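Local atomic coordinates of endo-1,4-beta-xylanase D (Paenibacillus polymyxa, PDB entry 1W0N), a protein that carries a calcium-dependent family 36 carbohydrate-binding module that probably targets this xylan-degrading enzyme to its substrate. Residues I12-G24 with T119-L131. Sequence-based numbering, arbitrary orientation.
With CA (calcium ion), chain B; MG (magnesium ion), chain C.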
# COMPACT_ATOMS: atom_id res chain seq x y z
N ILE A 12 1.14 16.68 6.39
CA ILE A 12 0.73 15.28 5.94
C ILE A 12 0.81 15.16 4.41
O ILE A 12 0.25 16.03 3.71
CB ILE A 12 -0.72 15.04 6.34
CG1 ILE A 12 -0.86 14.79 7.82
CG2 ILE A 12 -1.28 13.90 5.59
CD1 ILE A 12 -2.20 15.28 8.40
N THR A 13 1.49 14.13 3.92
CA THR A 13 1.60 13.92 2.46
C THR A 13 0.75 12.73 2.13
O THR A 13 0.99 11.66 2.65
CB THR A 13 3.05 13.68 2.00
OG1 THR A 13 3.83 14.89 2.07
CG2 THR A 13 3.15 13.24 0.54
N LYS A 14 -0.22 12.96 1.29
CA LYS A 14 -1.16 11.93 0.87
C LYS A 14 -1.01 11.71 -0.62
O LYS A 14 -1.00 12.68 -1.39
CB LYS A 14 -2.59 12.37 1.21
CG LYS A 14 -3.67 11.52 0.90
CD LYS A 14 -4.98 12.07 1.45
CE LYS A 14 -6.13 11.18 1.12
NZ LYS A 14 -7.42 11.68 1.57
N VAL A 15 -0.89 10.46 -1.03
CA VAL A 15 -0.81 10.10 -2.44
C VAL A 15 -1.87 9.04 -2.72
O VAL A 15 -1.97 8.02 -2.03
CB VAL A 15 0.59 9.57 -2.82
CG1 VAL A 15 0.64 9.19 -4.29
CG2 VAL A 15 1.65 10.63 -2.51
N GLU A 16 -2.71 9.32 -3.72
CA GLU A 16 -3.77 8.40 -4.10
C GLU A 16 -3.19 7.23 -4.88
O GLU A 16 -2.37 7.41 -5.79
CB GLU A 16 -4.79 9.13 -4.97
CG GLU A 16 -5.51 10.27 -4.28
CD GLU A 16 -6.47 9.85 -3.18
OE1 GLU A 16 -6.80 8.66 -3.09
OE2 GLU A 16 -6.91 10.73 -2.42
N ALA A 17 -3.62 6.00 -4.55
CA ALA A 17 -3.11 4.83 -5.25
C ALA A 17 -3.35 4.91 -6.75
O ALA A 17 -2.51 4.50 -7.55
CB ALA A 17 -3.73 3.57 -4.67
N GLU A 18 -4.52 5.43 -7.13
CA GLU A 18 -4.92 5.53 -8.51
C GLU A 18 -4.04 6.51 -9.31
O GLU A 18 -4.15 6.53 -10.54
CB GLU A 18 -6.40 5.86 -8.63
CG GLU A 18 -6.86 7.17 -7.99
CD GLU A 18 -7.29 7.08 -6.51
OE1 GLU A 18 -6.72 6.24 -5.76
OE2 GLU A 18 -8.15 7.86 -6.08
N ASN A 19 -3.20 7.30 -8.64
CA ASN A 19 -2.25 8.18 -9.30
C ASN A 19 -0.83 7.63 -9.36
O ASN A 19 0.07 8.29 -9.88
CB ASN A 19 -2.26 9.55 -8.63
CG ASN A 19 -3.57 10.27 -8.81
OD1 ASN A 19 -4.30 10.03 -9.79
ND2 ASN A 19 -3.89 11.16 -7.89
N MET A 20 -0.63 6.42 -8.86
CA MET A 20 0.68 5.78 -8.85
C MET A 20 0.89 4.97 -10.12
O MET A 20 -0.03 4.74 -10.90
CB MET A 20 0.78 4.86 -7.62
CG MET A 20 0.68 5.60 -6.30
SD MET A 20 0.80 4.41 -4.96
CE MET A 20 0.43 5.47 -3.55
N LYS A 21 2.12 4.50 -10.31
CA LYS A 21 2.40 3.52 -11.34
C LYS A 21 1.77 2.19 -10.91
O LYS A 21 1.89 1.80 -9.75
CB LYS A 21 3.90 3.34 -11.54
CG LYS A 21 4.27 2.44 -12.65
CD LYS A 21 5.77 2.36 -12.82
CE LYS A 21 6.20 1.37 -13.86
NZ LYS A 21 5.49 1.62 -15.12
N ILE A 22 1.08 1.53 -11.84
CA ILE A 22 0.39 0.27 -11.58
C ILE A 22 1.07 -0.77 -12.42
O ILE A 22 1.20 -0.61 -13.64
CB ILE A 22 -1.10 0.39 -11.95
CG1 ILE A 22 -1.78 1.51 -11.19
CG2 ILE A 22 -1.79 -0.95 -11.72
CD1 ILE A 22 -3.16 1.85 -11.66
N GLY A 23 1.49 -1.88 -11.81
CA GLY A 23 2.12 -2.94 -12.55
C GLY A 23 1.67 -4.30 -12.11
O GLY A 23 0.96 -4.46 -11.13
N GLY A 24 2.11 -5.29 -12.87
CA GLY A 24 1.75 -6.68 -12.66
C GLY A 24 0.72 -7.18 -13.64
O GLY A 24 0.13 -6.43 -14.43
N THR A 119 -3.44 -14.78 1.02
CA THR A 119 -4.45 -13.94 1.36
C THR A 119 -5.41 -13.57 0.26
O THR A 119 -5.18 -13.94 -0.89
CB THR A 119 -3.90 -12.67 1.89
OG1 THR A 119 -3.49 -11.80 0.84
CG2 THR A 119 -2.73 -12.83 2.82
N TRP A 120 -6.48 -12.89 0.61
CA TRP A 120 -7.42 -12.36 -0.34
C TRP A 120 -6.78 -11.18 -1.07
O TRP A 120 -5.60 -10.90 -0.95
CB TRP A 120 -8.71 -12.01 0.40
CG TRP A 120 -9.41 -13.22 0.93
CD1 TRP A 120 -9.54 -13.58 2.23
CD2 TRP A 120 -10.04 -14.24 0.15
NE1 TRP A 120 -10.23 -14.75 2.32
CE2 TRP A 120 -10.53 -15.18 1.05
CE3 TRP A 120 -10.23 -14.44 -1.22
CZ2 TRP A 120 -11.24 -16.34 0.62
CZ3 TRP A 120 -10.90 -15.56 -1.63
CH2 TRP A 120 -11.40 -16.50 -0.71
N ASP A 121 -7.58 -10.52 -1.88
CA ASP A 121 -7.09 -9.42 -2.68
C ASP A 121 -7.26 -8.12 -1.92
O ASP A 121 -8.15 -7.99 -1.08
CB ASP A 121 -7.81 -9.42 -4.01
CG ASP A 121 -7.59 -10.72 -4.74
OD1 ASP A 121 -6.45 -11.24 -4.62
OD2 ASP A 121 -8.51 -11.23 -5.43
N ALA A 122 -6.34 -7.18 -2.19
CA ALA A 122 -6.34 -5.91 -1.48
C ALA A 122 -6.80 -4.79 -2.39
O ALA A 122 -6.33 -4.65 -3.52
CB ALA A 122 -4.97 -5.58 -0.94
N TYR A 123 -7.67 -3.96 -1.85
CA TYR A 123 -8.04 -2.70 -2.46
C TYR A 123 -7.31 -1.61 -1.70
O TYR A 123 -7.37 -1.57 -0.46
CB TYR A 123 -9.55 -2.52 -2.34
CG TYR A 123 -10.37 -3.66 -2.92
CD1 TYR A 123 -10.09 -4.21 -4.16
CD2 TYR A 123 -11.48 -4.14 -2.24
CE1 TYR A 123 -10.87 -5.23 -4.70
CE2 TYR A 123 -12.29 -5.13 -2.77
CZ TYR A 123 -11.98 -5.67 -4.01
OH TYR A 123 -12.78 -6.64 -4.56
N VAL A 124 -6.68 -0.70 -2.45
CA VAL A 124 -5.83 0.33 -1.85
C VAL A 124 -6.38 1.67 -2.29
O VAL A 124 -6.56 1.91 -3.50
CB VAL A 124 -4.37 0.15 -2.35
CG1 VAL A 124 -3.48 1.15 -1.71
CG2 VAL A 124 -3.84 -1.25 -2.00
N ASP A 125 -6.65 2.54 -1.32
CA ASP A 125 -7.24 3.85 -1.62
C ASP A 125 -6.15 4.93 -1.75
O ASP A 125 -6.07 5.63 -2.77
CB ASP A 125 -8.25 4.18 -0.51
CG ASP A 125 -9.03 5.45 -0.72
OD1 ASP A 125 -8.79 6.15 -1.73
OD2 ASP A 125 -9.89 5.78 0.13
N PHE A 126 -5.34 5.06 -0.71
CA PHE A 126 -4.29 6.08 -0.66
C PHE A 126 -3.29 5.68 0.42
O PHE A 126 -3.58 4.82 1.28
CB PHE A 126 -4.86 7.48 -0.36
CG PHE A 126 -5.56 7.60 0.97
CD1 PHE A 126 -4.85 7.69 2.17
CD2 PHE A 126 -6.96 7.66 1.00
CE1 PHE A 126 -5.51 7.83 3.40
CE2 PHE A 126 -7.62 7.83 2.23
CZ PHE A 126 -6.89 7.91 3.41
N ILE A 127 -2.14 6.36 0.38
CA ILE A 127 -1.13 6.29 1.42
C ILE A 127 -0.92 7.70 1.96
O ILE A 127 -1.03 8.69 1.24
CB ILE A 127 0.20 5.69 0.87
CG1 ILE A 127 1.20 5.40 1.98
CG2 ILE A 127 0.82 6.58 -0.20
CD1 ILE A 127 2.27 4.40 1.58
N GLU A 128 -0.61 7.78 3.26
CA GLU A 128 -0.35 9.05 3.91
C GLU A 128 0.88 8.91 4.80
O GLU A 128 0.93 8.06 5.67
CB GLU A 128 -1.55 9.48 4.77
CG GLU A 128 -1.52 10.90 5.18
CD GLU A 128 -2.44 11.23 6.38
OE1 GLU A 128 -3.10 10.39 6.99
OE2 GLU A 128 -2.45 12.41 6.82
N PHE A 129 1.85 9.81 4.61
CA PHE A 129 3.03 9.92 5.45
C PHE A 129 2.90 11.10 6.36
O PHE A 129 2.46 12.18 5.96
CB PHE A 129 4.28 10.13 4.56
CG PHE A 129 4.65 8.94 3.73
CD1 PHE A 129 4.12 8.75 2.46
CD2 PHE A 129 5.54 8.01 4.22
CE1 PHE A 129 4.47 7.60 1.73
CE2 PHE A 129 5.90 6.91 3.50
CZ PHE A 129 5.33 6.69 2.26
N SER A 130 3.34 10.93 7.62
CA SER A 130 3.37 12.01 8.56
C SER A 130 4.57 11.81 9.48
O SER A 130 5.16 10.74 9.56
CB SER A 130 2.09 12.07 9.35
OG SER A 130 1.86 10.89 10.05
N LEU A 131 4.94 12.86 10.20
CA LEU A 131 6.05 12.79 11.10
C LEU A 131 5.64 12.38 12.46
O LEU A 131 4.50 12.61 12.85
CB LEU A 131 6.81 14.12 11.11
CG LEU A 131 7.47 14.48 9.77
CD1 LEU A 131 7.94 15.97 9.78
CD2 LEU A 131 8.66 13.58 9.48
OXT LEU A 131 6.47 11.81 13.24
CA CA B . -8.05 6.86 -3.77
MG MG C . -5.52 -12.95 -5.17
O HOH W 1 -4.37 -12.86 -3.46
O HOH W 2 -6.92 -13.00 -6.71
O HOH W 3 -9.98 8.29 -3.50
O HOH W 4 -4.64 -14.68 -5.84
O HOH W 5 -6.83 -14.14 -4.01
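Lys14 lies across the ring of Phe126, two residues before its direct partner Glu128 on the neighbouring antiparallel strand. With CG anti to the backbone N (chi1 -179°) and the rest of the chain extended, Lys14 passes CB and CG by the carbonyl O of Ile127, CG at 3.9 Å. Beyond them CE sits over the centre of the ring in a CH-pi contact, 3.6 Å from the Phe126 centroid, and NZ ends above the same face as a cation-pi partner. A leucine in place of Phe126 would probably cost the ammonium its aromatic face and let the lysine chain swing. Glu16 OE1 lies at the edge of the same ring, near its plane and 3.6 Å from Phe126 CB, and binds calcium. Both carboxylate oxygens of Glu18 chelate the ion, joined by Asp125 O and OD1, a water and Asp35 O. Asp125 O also accepts the Ala17 N-H, 41° out of its carbonyl plane, whereas Val15 and Ile127 exchange two nearly straight backbone bonds. On the opposite face Met20 CE meets Ile127 CG2 at 3.6 Å. Strand 13-16 thus pairs with strand 122-130 in one sheet of the beta-sandwich, and the calcium-binding 3-10 turn 17-19 carries the chain to strand 21-23, beside strand 45-52 in the other.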